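Local coordinates for outer protein YopM (Yersinia pestis, PDB 1JL5) that probably acts as a virulence effector that alters host cell physiology and promotes bacterial survival in host tissues, at residues Leu76-Asn80 and Leu81-Ser85; Leu116-Asn120 and Asn121-Ala125. One frame throughout, in Å; residues are numbered along the deposited sequence.

Interaction 1 (Leu76-Asn80 and Leu81-Ser85); sequences LELNN and LGLSS
OD1 of Asn-101, in the next repeat, takes the backbone N-H of both Leu-81 and Leu-83, the two leucines that close on Leu-78. The ND2 of that amide bonds to Leu-78 O, so a single side chain holds both ends of the loop from Leu-78 to Leu-83. Within the loop the contact is apolar. Leu-81 and Leu-83 both meet Leu-78. The Leu-81 side chain folds back toward the strand end and slants across Leu-78. Its CG stands beside the backbone N (chi1 -65°), and this brings CD1 to 3.5 Å from Leu-78 CA and leaves it close to CB. The branch point itself rests near two carbonyl oxygens. Leu-81 CG is 3.5 Å from Leu-78 O. It is 3.4 Å from Asn-79 O. The second methyl, Leu-81 CD2, stays on the Asn-79 side, 3.6 Å from Asn-79 O. Leu-83 meets Leu-78 differently, crossing it at about a right angle. Only one of its methyls takes part: Leu-83 CD1 is 3.8 Å from Leu-78 CB. The same methyl comes within 4.0 Å of Leu-78 CD1. The backbone turns sharply to bring these groups together. Asn-80 and Gly-82 both have positive phi, in the left-handed region, on either side of Leu-81. Helix 58-71 covers part of this cluster through Ala-61 and Arg-64, and Tyr-300 of the second subunit packs on Leu-81. The pattern Leu-x-Leu-x-x-Leu-x-Leu, in which Leu-81 stands where most leucine-rich repeats have the ladder asparagine, marks this as the strand-to-loop turn of the first repeat, next to the N-terminal helices.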
loop_
_atom_site.group_PDB
_atom_site.type_symbol
_atom_site.label_atom_id
_atom_site.label_comp_id
_atom_site.label_asym_id
_atom_site.label_seq_id
_atom_site.Cartn_x
_atom_site.Cartn_y
_atom_site.Cartn_z
ATOM N N LEU A 76 -38.420 -10.978 9.442
ATOM C CA LEU A 76 -38.073 -10.163 10.589
ATOM C C LEU A 76 -36.615 -9.827 10.343
ATOM O O LEU A 76 -35.781 -10.719 10.228
ATOM C CB LEU A 76 -38.208 -10.961 11.882
ATOM C CG LEU A 76 -37.551 -10.303 13.094
ATOM C CD1 LEU A 76 -38.176 -8.938 13.349
ATOM C CD2 LEU A 76 -37.707 -11.212 14.299
ATOM N N GLU A 77 -36.311 -8.544 10.238
ATOM C CA GLU A 77 -34.948 -8.125 9.980
ATOM C C GLU A 77 -34.411 -7.322 11.151
ATOM O O GLU A 77 -34.840 -6.200 11.408
ATOM C CB GLU A 77 -34.899 -7.314 8.680
ATOM C CG GLU A 77 -33.500 -6.942 8.228
ATOM C CD GLU A 77 -33.054 -5.608 8.774
ATOM O OE1 GLU A 77 -33.634 -4.581 8.367
ATOM O OE2 GLU A 77 -32.133 -5.585 9.613
ATOM N N LEU A 78 -33.464 -7.922 11.863
ATOM C CA LEU A 78 -32.850 -7.303 13.026
ATOM C C LEU A 78 -31.356 -7.165 12.796
ATOM O O LEU A 78 -30.558 -7.415 13.694
ATOM C CB LEU A 78 -33.094 -8.180 14.250
ATOM C CG LEU A 78 -34.559 -8.527 14.497
ATOM C CD1 LEU A 78 -34.667 -9.549 15.615
ATOM C CD2 LEU A 78 -35.317 -7.258 14.838
ATOM N N ASN A 79 -30.979 -6.760 11.591
ATOM C CA ASN A 79 -29.571 -6.627 11.269
ATOM C C ASN A 79 -28.852 -5.526 12.008
ATOM O O ASN A 79 -29.383 -4.439 12.222
ATOM C CB ASN A 79 -29.366 -6.408 9.770
ATOM C CG ASN A 79 -29.838 -7.572 8.949
ATOM O OD1 ASN A 79 -29.827 -8.714 9.409
ATOM N ND2 ASN A 79 -30.242 -7.298 7.714
ATOM N N ASN A 80 -27.625 -5.835 12.394
ATOM C CA ASN A 80 -26.760 -4.889 13.067
ATOM C C ASN A 80 -27.416 -4.140 14.216
ATOM O O ASN A 80 -27.310 -2.916 14.312
ATOM C CB ASN A 80 -26.217 -3.899 12.036
ATOM C CG ASN A 80 -24.982 -3.198 12.518
ATOM O OD1 ASN A 80 -24.092 -3.829 13.085
ATOM N ND2 ASN A 80 -24.911 -1.891 12.298
ATOM N N LEU A 81 -28.085 -4.878 15.092
ATOM C CA LEU A 81 -28.737 -4.267 16.238
ATOM C C LEU A 81 -27.961 -4.602 17.497
ATOM O O LEU A 81 -28.402 -4.319 18.606
ATOM C CB LEU A 81 -30.180 -4.757 16.348
ATOM C CG LEU A 81 -31.068 -4.321 15.182
ATOM C CD1 LEU A 81 -32.508 -4.763 15.425
ATOM C CD2 LEU A 81 -30.991 -2.805 15.036
ATOM N N GLY A 82 -26.795 -5.206 17.308
ATOM C CA GLY A 82 -25.949 -5.571 18.426
ATOM C C GLY A 82 -26.624 -6.500 19.410
ATOM O O GLY A 82 -26.230 -6.580 20.570
ATOM N N LEU A 83 -27.636 -7.220 18.946
ATOM C CA LEU A 83 -28.369 -8.133 19.811
ATOM C C LEU A 83 -27.530 -9.320 20.249
ATOM O O LEU A 83 -27.023 -10.068 19.417
ATOM C CB LEU A 83 -29.615 -8.627 19.087
ATOM C CG LEU A 83 -30.417 -7.494 18.457
ATOM C CD1 LEU A 83 -31.675 -8.055 17.824
ATOM C CD2 LEU A 83 -30.755 -6.449 19.517
ATOM N N SER A 84 -27.377 -9.488 21.558
ATOM C CA SER A 84 -26.610 -10.605 22.083
ATOM C C SER A 84 -27.538 -11.806 22.169
ATOM O O SER A 84 -27.120 -12.913 22.496
ATOM C CB SER A 84 -26.043 -10.275 23.463
ATOM O OG SER A 84 -27.069 -9.899 24.358
ATOM N N SER A 85 -28.808 -11.574 21.876
ATOM C CA SER A 85 -29.788 -12.647 21.887
ATOM C C SER A 85 -31.037 -12.132 21.218
ATOM O O SER A 85 -31.212 -10.924 21.039
ATOM C CB SER A 85 -30.138 -13.077 23.315
ATOM O OG SER A 85 -30.995 -12.124 23.927
#

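Interaction 2 (Leu116-Asn120 and Asn121-Ala125)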
loop_
_atom_site.group_PDB
_atom_site.type_symbol
_atom_site.label_atom_id
_atom_site.label_comp_id
_atom_site.label_asym_id
_atom_site.label_seq_id
_atom_site.Cartn_x
_atom_site.Cartn_y
_atom_site.Cartn_z
ATOM N N LEU A 116 -33.076 -18.301 7.195
ATOM C CA LEU A 116 -32.383 -17.928 8.415
ATOM C C LEU A 116 -31.090 -17.227 8.031
ATOM O O LEU A 116 -30.154 -17.865 7.557
ATOM C CB LEU A 116 -32.059 -19.163 9.254
ATOM C CG LEU A 116 -31.195 -18.876 10.482
ATOM C CD1 LEU A 116 -31.941 -17.919 11.416
ATOM C CD2 LEU A 116 -30.859 -20.171 11.193
ATOM N N LEU A 117 -31.054 -15.911 8.218
ATOM C CA LEU A 117 -29.874 -15.111 7.910
ATOM C C LEU A 117 -29.359 -14.490 9.188
ATOM O O LEU A 117 -29.796 -13.414 9.585
ATOM C CB LEU A 117 -30.200 -13.991 6.923
ATOM C CG LEU A 117 -30.101 -14.282 5.428
ATOM C CD1 LEU A 117 -31.166 -15.278 5.020
ATOM C CD2 LEU A 117 -30.253 -12.975 4.655
ATOM N N VAL A 118 -28.429 -15.176 9.831
ATOM C CA VAL A 118 -27.859 -14.690 11.069
ATOM C C VAL A 118 -26.350 -14.655 10.937
ATOM O O VAL A 118 -25.615 -14.997 11.859
ATOM C CB VAL A 118 -28.267 -15.591 12.246
ATOM C CG1 VAL A 118 -29.756 -15.438 12.507
ATOM C CG2 VAL A 118 -27.935 -17.037 11.927
ATOM N N ASP A 119 -25.895 -14.248 9.761
ATOM C CA ASP A 119 -24.472 -14.145 9.508
ATOM C C ASP A 119 -23.946 -13.067 10.437
ATOM O O ASP A 119 -24.700 -12.197 10.880
ATOM C CB ASP A 119 -24.225 -13.722 8.068
ATOM C CG ASP A 119 -24.971 -12.462 7.713
ATOM O OD1 ASP A 119 -26.212 -12.539 7.602
ATOM O OD2 ASP A 119 -24.331 -11.397 7.565
ATOM N N ASN A 120 -22.655 -13.128 10.734
ATOM C CA ASN A 120 -22.039 -12.138 11.594
ATOM C C ASN A 120 -22.683 -12.076 12.966
ATOM O O ASN A 120 -23.282 -11.079 13.361
ATOM C CB ASN A 120 -22.089 -10.777 10.913
ATOM C CG ASN A 120 -21.274 -10.753 9.644
ATOM O OD1 ASN A 120 -20.048 -10.722 9.690
ATOM N ND2 ASN A 120 -21.949 -10.797 8.502
ATOM N N ASN A 121 -22.557 -13.182 13.673
ATOM C CA ASN A 121 -23.056 -13.305 15.020
ATOM C C ASN A 121 -22.024 -14.157 15.713
ATOM O O ASN A 121 -20.969 -14.416 15.147
ATOM C CB ASN A 121 -24.433 -13.962 15.026
ATOM C CG ASN A 121 -25.530 -12.968 14.747
ATOM O OD1 ASN A 121 -25.731 -12.038 15.519
ATOM N ND2 ASN A 121 -26.234 -13.144 13.638
ATOM N N ASN A 122 -22.321 -14.591 16.926
ATOM C CA ASN A 122 -21.380 -15.395 17.685
ATOM C C ASN A 122 -21.950 -16.776 17.920
ATOM O O ASN A 122 -21.689 -17.403 18.941
ATOM C CB ASN A 122 -21.092 -14.705 19.017
ATOM C CG ASN A 122 -20.535 -13.308 18.831
ATOM O OD1 ASN A 122 -20.646 -12.456 19.712
ATOM N ND2 ASN A 122 -19.923 -13.067 17.680
ATOM N N LEU A 123 -22.730 -17.249 16.958
ATOM C CA LEU A 123 -23.343 -18.559 17.066
ATOM C C LEU A 123 -22.286 -19.643 17.021
ATOM O O LEU A 123 -21.486 -19.700 16.092
ATOM C CB LEU A 123 -24.345 -18.761 15.930
ATOM C CG LEU A 123 -25.498 -17.759 15.897
ATOM C CD1 LEU A 123 -26.366 -18.029 14.682
ATOM C CD2 LEU A 123 -26.313 -17.874 17.181
ATOM N N LYS A 124 -22.272 -20.500 18.034
ATOM C CA LYS A 124 -21.303 -21.584 18.077
ATOM C C LYS A 124 -21.994 -22.868 17.668
ATOM O O LYS A 124 -21.349 -23.864 17.342
ATOM C CB LYS A 124 -20.711 -21.729 19.481
ATOM C CG LYS A 124 -19.888 -20.528 19.925
ATOM C CD LYS A 124 -19.024 -20.856 21.139
ATOM C CE LYS A 124 -17.993 -21.930 20.809
ATOM N NZ LYS A 124 -17.076 -22.231 21.951
ATOM N N ALA A 125 -23.320 -22.835 17.675
ATOM C CA ALA A 125 -24.098 -24.002 17.302
ATOM C C ALA A 125 -25.461 -23.582 16.787
ATOM O O ALA A 125 -25.916 -22.467 17.028
ATOM C CB ALA A 125 -24.257 -24.929 18.496
#
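Asn-121 points its amide NH2 at the backbone carbonyl of Val-118, while Leu-123 crosses the Val-118 side chain at about a right angle. The first contact is polar. Asn-121 ND2 donates to Val-118 O at 2.6 Å, with a nearly straight N-H...O angle of 170°. The oxygen lies almost in the plane of the amide. Seen from the carbonyl, however, the donor stands well above the plane, 63° out of it, and does not follow a lone pair. The amide gets there because CG of Asn-121 stands beside its own backbone N (chi1 -83°), which turns the side chain back over the loop. ND2 also lies 3.5 Å from Val-118 CB. The second contact is apolar and tight. Val-118 CG2 meets Leu-123 CD1 at 3.3 Å, shorter than usual for two methyls. Leu-123 CD1 is also 3.9 Å from Val-118 CB. On the outer part of the turn, Asn-120 ND2 bonds to Asp-119 OD2 at 2.6 Å, on the anti side of the carboxylate. The other oxygen, Asp-119 OD1, is held by Ser-99 OG. Both polar atoms of the buried Asn-121 amide have partners in the preceding repeat: ND2 also bonds to Ala-98 O, and OD1 accepts from Leu-103 N. Val-118 O has a second donor in Asn-141 ND2, and Asn-141 OD1 takes the N-H of Leu-123. An asparagine that bonds both its own loop and the preceding repeat is the arrangement of the asparagine ladder of leucine-rich repeats.

Overall arrangement
Interactions 1 and 2 occupy the same place in the first and third leucine-rich repeats. Each starts at the end of a strand in the parallel array, 75-77 and 115-117. Their centres are about 11 Å apart. Their nearest atoms are about 5 Å apart and do not touch. The second repeat lies between them and joins them through Asn-101, which bonds the loop of interaction 1 and packs against Asn-121 of interaction 2. Both lie away from the calcium-binding residues of the chain, such as Asn-246 and Asp-266. A bound calcium ion lies about 9 Å from the side chain of Asn-120, and a calcium ion lies about 13 Å from that of Leu-81.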